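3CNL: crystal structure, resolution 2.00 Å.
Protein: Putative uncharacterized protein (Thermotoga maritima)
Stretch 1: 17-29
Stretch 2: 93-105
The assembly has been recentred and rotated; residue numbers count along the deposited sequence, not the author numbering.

Stretch 1 17-29: DLLRLVNTVVEVR
Stretch 2, residues 93-105: KLSFDRLARVLIV

Two parallel strands, 24-29 and 101-105, lie side by side with axes 4.6 Å apart at closest approach and N-to-C directions 24° apart. Each is entered from a helix through a type I turn, Leu19 to Val22 in one stretch and Asp97 to Ala100 in the other. The register pairs Thr24 with Val102, Val25 with Leu103, Val26 with Ile104 and Glu27 with Val105, at CA separations of 4.7 to 5.1 Å.

Extended backbones let the hydrogen bonds alternate: Thr24 N to Arg101 O (3.1 Å), Leu103 N to Thr24 O (2.9 Å), Val26 N to Leu103 O (2.9 Å), Val105 N to Val26 O (2.9 Å) and Val28 N to Val105 O (2.8 Å). Asn23, with phi/psi -123/-5 and chi1 p, secures the entrance. Its OD1 accepts from Arg101 N and its ND2 donates to Leu99 O, both at 2.9 Å, so one amide grips the incoming backbone twice. Thr24 OG1 donates to the same OD1 at 2.7 Å. Beside this clasp, one water donates to Leu21 O (2.9 Å) and accepts from Arg101 NH2 (2.7 Å).

On the face carrying Val25 and Leu103, Leu103 (chi1 t, chi2 p) is the main bump. Its hollow is lined by Leu18 (CD1 to Leu103 CD1, 4.2 Å), Leu19 (CD1 to Leu103 CD2, 3.6 Å) and Val22 (CG1 to Leu103 CB, 3.9 Å). Further along, Val25 CG1 meets Val105 CG1 at 3.6 Å.

On the other face Val26, chi1 t, fills the pocket. Its CG2 lies 3.6 Å from Val102 CG1, 4.1 Å from Leu94 CD2 and 3.8 Å from Phe96 CZ, at the ring edge. Ile104, m in both chi angles, brings CD1 to 3.5 Å from Val26 CB, while its CG2 reaches Val28 CG2 at 3.7 Å.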

# COMPACT_ATOMS: atom_id res chain seq x y z
N ASP A 17 -7.39 -0.81 20.50
CA ASP A 17 -6.53 -0.92 21.68
C ASP A 17 -5.20 -0.20 21.48
O ASP A 17 -4.63 0.35 22.42
CB ASP A 17 -6.27 -2.39 22.06
CG ASP A 17 -7.54 -3.12 22.52
OD1 ASP A 17 -7.64 -4.34 22.26
OD2 ASP A 17 -8.43 -2.49 23.14
N LEU A 18 -4.69 -0.22 20.25
CA LEU A 18 -3.41 0.45 19.97
C LEU A 18 -3.63 1.95 19.89
O LEU A 18 -2.76 2.72 20.30
CB LEU A 18 -2.77 -0.07 18.68
CG LEU A 18 -2.20 -1.49 18.65
CD1 LEU A 18 -1.57 -1.78 17.31
CD2 LEU A 18 -1.17 -1.70 19.73
N LEU A 19 -4.79 2.35 19.38
CA LEU A 19 -5.15 3.75 19.19
C LEU A 19 -5.24 4.52 20.50
O LEU A 19 -4.97 5.73 20.53
CB LEU A 19 -6.50 3.85 18.47
CG LEU A 19 -6.66 4.39 17.04
CD1 LEU A 19 -5.35 4.57 16.28
CD2 LEU A 19 -7.62 3.48 16.27
N ARG A 20 -5.61 3.83 21.58
CA ARG A 20 -5.77 4.49 22.87
C ARG A 20 -4.44 5.00 23.41
O ARG A 20 -4.40 5.92 24.23
CB ARG A 20 -6.46 3.56 23.88
CG ARG A 20 -7.92 3.26 23.54
CD ARG A 20 -8.70 2.85 24.78
NE ARG A 20 -8.81 1.40 24.94
CZ ARG A 20 -9.84 0.68 24.50
NH1 ARG A 20 -10.85 1.25 23.85
NH2 ARG A 20 -9.86 -0.64 24.70
N LEU A 21 -3.34 4.40 22.94
CA LEU A 21 -2.00 4.78 23.37
C LEU A 21 -1.48 6.05 22.70
O LEU A 21 -0.46 6.61 23.13
CB LEU A 21 -1.00 3.63 23.10
CG LEU A 21 -1.15 2.28 23.80
CD1 LEU A 21 0.03 1.38 23.41
CD2 LEU A 21 -1.21 2.41 25.32
N VAL A 22 -2.17 6.51 21.66
CA VAL A 22 -1.60 7.53 20.77
C VAL A 22 -2.49 8.71 20.56
O VAL A 22 -3.68 8.65 20.85
CB VAL A 22 -1.21 6.93 19.38
CG1 VAL A 22 -0.26 5.76 19.56
CG2 VAL A 22 -2.46 6.53 18.58
N ASN A 23 -1.91 9.79 20.05
CA ASN A 23 -2.65 10.99 19.72
C ASN A 23 -2.48 11.38 18.25
O ASN A 23 -3.12 12.32 17.78
CB ASN A 23 -2.26 12.16 20.66
CG ASN A 23 -0.79 12.57 20.56
OD1 ASN A 23 -0.15 12.40 19.52
ND2 ASN A 23 -0.26 13.13 21.64
N THR A 24 -1.62 10.63 17.55
CA THR A 24 -1.30 10.86 16.15
C THR A 24 -1.24 9.51 15.40
O THR A 24 -0.79 8.50 15.95
CB THR A 24 0.06 11.61 16.03
OG1 THR A 24 -0.00 12.81 16.81
CG2 THR A 24 0.44 11.96 14.57
N VAL A 25 -1.68 9.53 14.14
CA VAL A 25 -1.75 8.37 13.25
C VAL A 25 -1.14 8.73 11.89
O VAL A 25 -1.57 9.70 11.25
CB VAL A 25 -3.24 7.94 12.99
CG1 VAL A 25 -3.34 6.87 11.90
CG2 VAL A 25 -3.88 7.42 14.26
N VAL A 26 -0.14 7.94 11.47
CA VAL A 26 0.40 7.98 10.11
C VAL A 26 -0.19 6.80 9.34
O VAL A 26 0.10 5.62 9.61
CB VAL A 26 1.95 7.94 10.11
CG1 VAL A 26 2.49 7.93 8.67
CG2 VAL A 26 2.53 9.13 10.90
N GLU A 27 -1.08 7.14 8.41
CA GLU A 27 -1.72 6.16 7.56
C GLU A 27 -0.84 5.93 6.33
O GLU A 27 -0.69 6.80 5.46
CB GLU A 27 -3.12 6.65 7.20
CG GLU A 27 -4.00 5.67 6.47
CD GLU A 27 -5.29 6.32 6.01
OE1 GLU A 27 -6.27 5.60 5.78
OE2 GLU A 27 -5.34 7.56 5.84
N VAL A 28 -0.24 4.75 6.27
CA VAL A 28 0.66 4.39 5.18
C VAL A 28 -0.13 3.72 4.04
O VAL A 28 -0.58 2.56 4.15
CB VAL A 28 1.85 3.53 5.68
CG1 VAL A 28 2.82 3.17 4.51
CG2 VAL A 28 2.61 4.25 6.81
N ARG A 29 -0.30 4.48 2.96
CA ARG A 29 -1.02 4.04 1.77
C ARG A 29 -0.02 3.86 0.65
O ARG A 29 1.08 4.38 0.73
CB ARG A 29 -2.03 5.12 1.37
CG ARG A 29 -3.06 5.51 2.46
CD ARG A 29 -4.20 6.26 1.83
NE ARG A 29 -5.08 6.84 2.84
CZ ARG A 29 -6.20 7.49 2.58
NH1 ARG A 29 -6.62 7.66 1.33
NH2 ARG A 29 -6.91 7.97 3.60
N LYS A 93 9.01 16.42 6.40
CA LYS A 93 7.67 16.29 5.82
C LYS A 93 6.62 15.97 6.88
O LYS A 93 5.53 16.54 6.87
CB LYS A 93 7.63 15.21 4.73
CG LYS A 93 8.30 15.61 3.44
CD LYS A 93 8.19 14.51 2.39
CE LYS A 93 8.84 14.95 1.06
NZ LYS A 93 8.71 13.91 -0.01
N LEU A 94 6.94 15.05 7.79
CA LEU A 94 5.98 14.66 8.83
C LEU A 94 5.73 15.80 9.82
O LEU A 94 4.59 16.02 10.24
CB LEU A 94 6.44 13.40 9.57
CG LEU A 94 6.38 12.06 8.83
CD1 LEU A 94 7.29 11.02 9.52
CD2 LEU A 94 4.91 11.59 8.72
N SER A 95 6.81 16.52 10.16
CA SER A 95 6.80 17.63 11.13
C SER A 95 5.86 17.41 12.31
O SER A 95 4.85 18.10 12.46
CB SER A 95 6.58 18.98 10.44
OG SER A 95 7.84 19.47 9.94
N PHE A 96 6.21 16.42 13.13
CA PHE A 96 5.43 16.04 14.30
C PHE A 96 5.46 17.11 15.37
O PHE A 96 6.51 17.70 15.63
CB PHE A 96 5.98 14.76 14.91
CG PHE A 96 5.74 13.51 14.08
CD1 PHE A 96 4.44 13.14 13.70
CD2 PHE A 96 6.80 12.67 13.76
CE1 PHE A 96 4.21 11.98 12.96
CE2 PHE A 96 6.58 11.50 13.03
CZ PHE A 96 5.28 11.16 12.63
N ASP A 97 4.32 17.32 16.02
CA ASP A 97 4.18 18.21 17.16
C ASP A 97 4.99 17.66 18.31
O ASP A 97 5.22 16.46 18.38
CB ASP A 97 2.70 18.29 17.56
CG ASP A 97 2.47 19.14 18.77
OD1 ASP A 97 2.60 20.37 18.65
OD2 ASP A 97 2.18 18.58 19.85
N ARG A 98 5.40 18.54 19.23
CA ARG A 98 6.21 18.16 20.41
C ARG A 98 5.55 17.09 21.27
O ARG A 98 6.23 16.23 21.85
CB ARG A 98 6.58 19.38 21.28
CG ARG A 98 5.38 20.16 21.82
CD ARG A 98 5.72 21.19 22.92
NE ARG A 98 4.50 21.84 23.41
CZ ARG A 98 4.45 22.82 24.31
NH1 ARG A 98 3.27 23.32 24.67
NH2 ARG A 98 5.56 23.30 24.85
N LEU A 99 4.24 17.12 21.36
CA LEU A 99 3.52 16.16 22.20
C LEU A 99 3.13 14.87 21.48
O LEU A 99 2.42 14.05 22.06
CB LEU A 99 2.25 16.82 22.77
CG LEU A 99 2.45 18.02 23.67
CD1 LEU A 99 1.13 18.26 24.37
CD2 LEU A 99 3.62 17.77 24.67
N ALA A 100 3.58 14.69 20.23
CA ALA A 100 3.09 13.58 19.39
C ALA A 100 3.47 12.23 19.98
O ALA A 100 4.59 12.02 20.46
CB ALA A 100 3.60 13.70 17.94
N ARG A 101 2.50 11.33 19.95
CA ARG A 101 2.72 9.91 20.22
C ARG A 101 2.06 9.22 19.04
O ARG A 101 0.86 9.35 18.84
CB ARG A 101 2.07 9.50 21.53
CG ARG A 101 2.54 10.32 22.70
CD ARG A 101 1.53 10.25 23.83
NE ARG A 101 1.88 9.19 24.76
CZ ARG A 101 2.90 9.27 25.62
NH1 ARG A 101 3.68 10.37 25.68
NH2 ARG A 101 3.14 8.24 26.42
N VAL A 102 2.85 8.52 18.25
CA VAL A 102 2.44 8.17 16.90
C VAL A 102 2.22 6.66 16.73
O VAL A 102 3.03 5.85 17.18
CB VAL A 102 3.47 8.71 15.86
CG1 VAL A 102 3.06 8.39 14.43
CG2 VAL A 102 3.69 10.23 16.04
N LEU A 103 1.11 6.30 16.08
CA LEU A 103 0.92 4.94 15.55
C LEU A 103 1.04 4.98 14.03
O LEU A 103 0.40 5.79 13.35
CB LEU A 103 -0.45 4.37 15.95
CG LEU A 103 -0.88 3.02 15.31
CD1 LEU A 103 -0.10 1.82 15.84
CD2 LEU A 103 -2.39 2.75 15.46
N ILE A 104 1.89 4.11 13.51
CA ILE A 104 1.95 3.85 12.08
C ILE A 104 0.91 2.76 11.76
O ILE A 104 0.95 1.68 12.36
CB ILE A 104 3.37 3.33 11.69
CG1 ILE A 104 4.46 4.32 12.09
CG2 ILE A 104 3.47 2.99 10.17
CD1 ILE A 104 4.25 5.76 11.60
N VAL A 105 0.01 3.02 10.81
CA VAL A 105 -1.03 2.04 10.47
C VAL A 105 -1.26 1.92 8.94
O VAL A 105 -0.98 2.85 8.18
CB VAL A 105 -2.37 2.37 11.17
CG1 VAL A 105 -3.05 3.56 10.51
CG2 VAL A 105 -3.30 1.18 11.12
O HOH W 1 1.19 6.69 25.50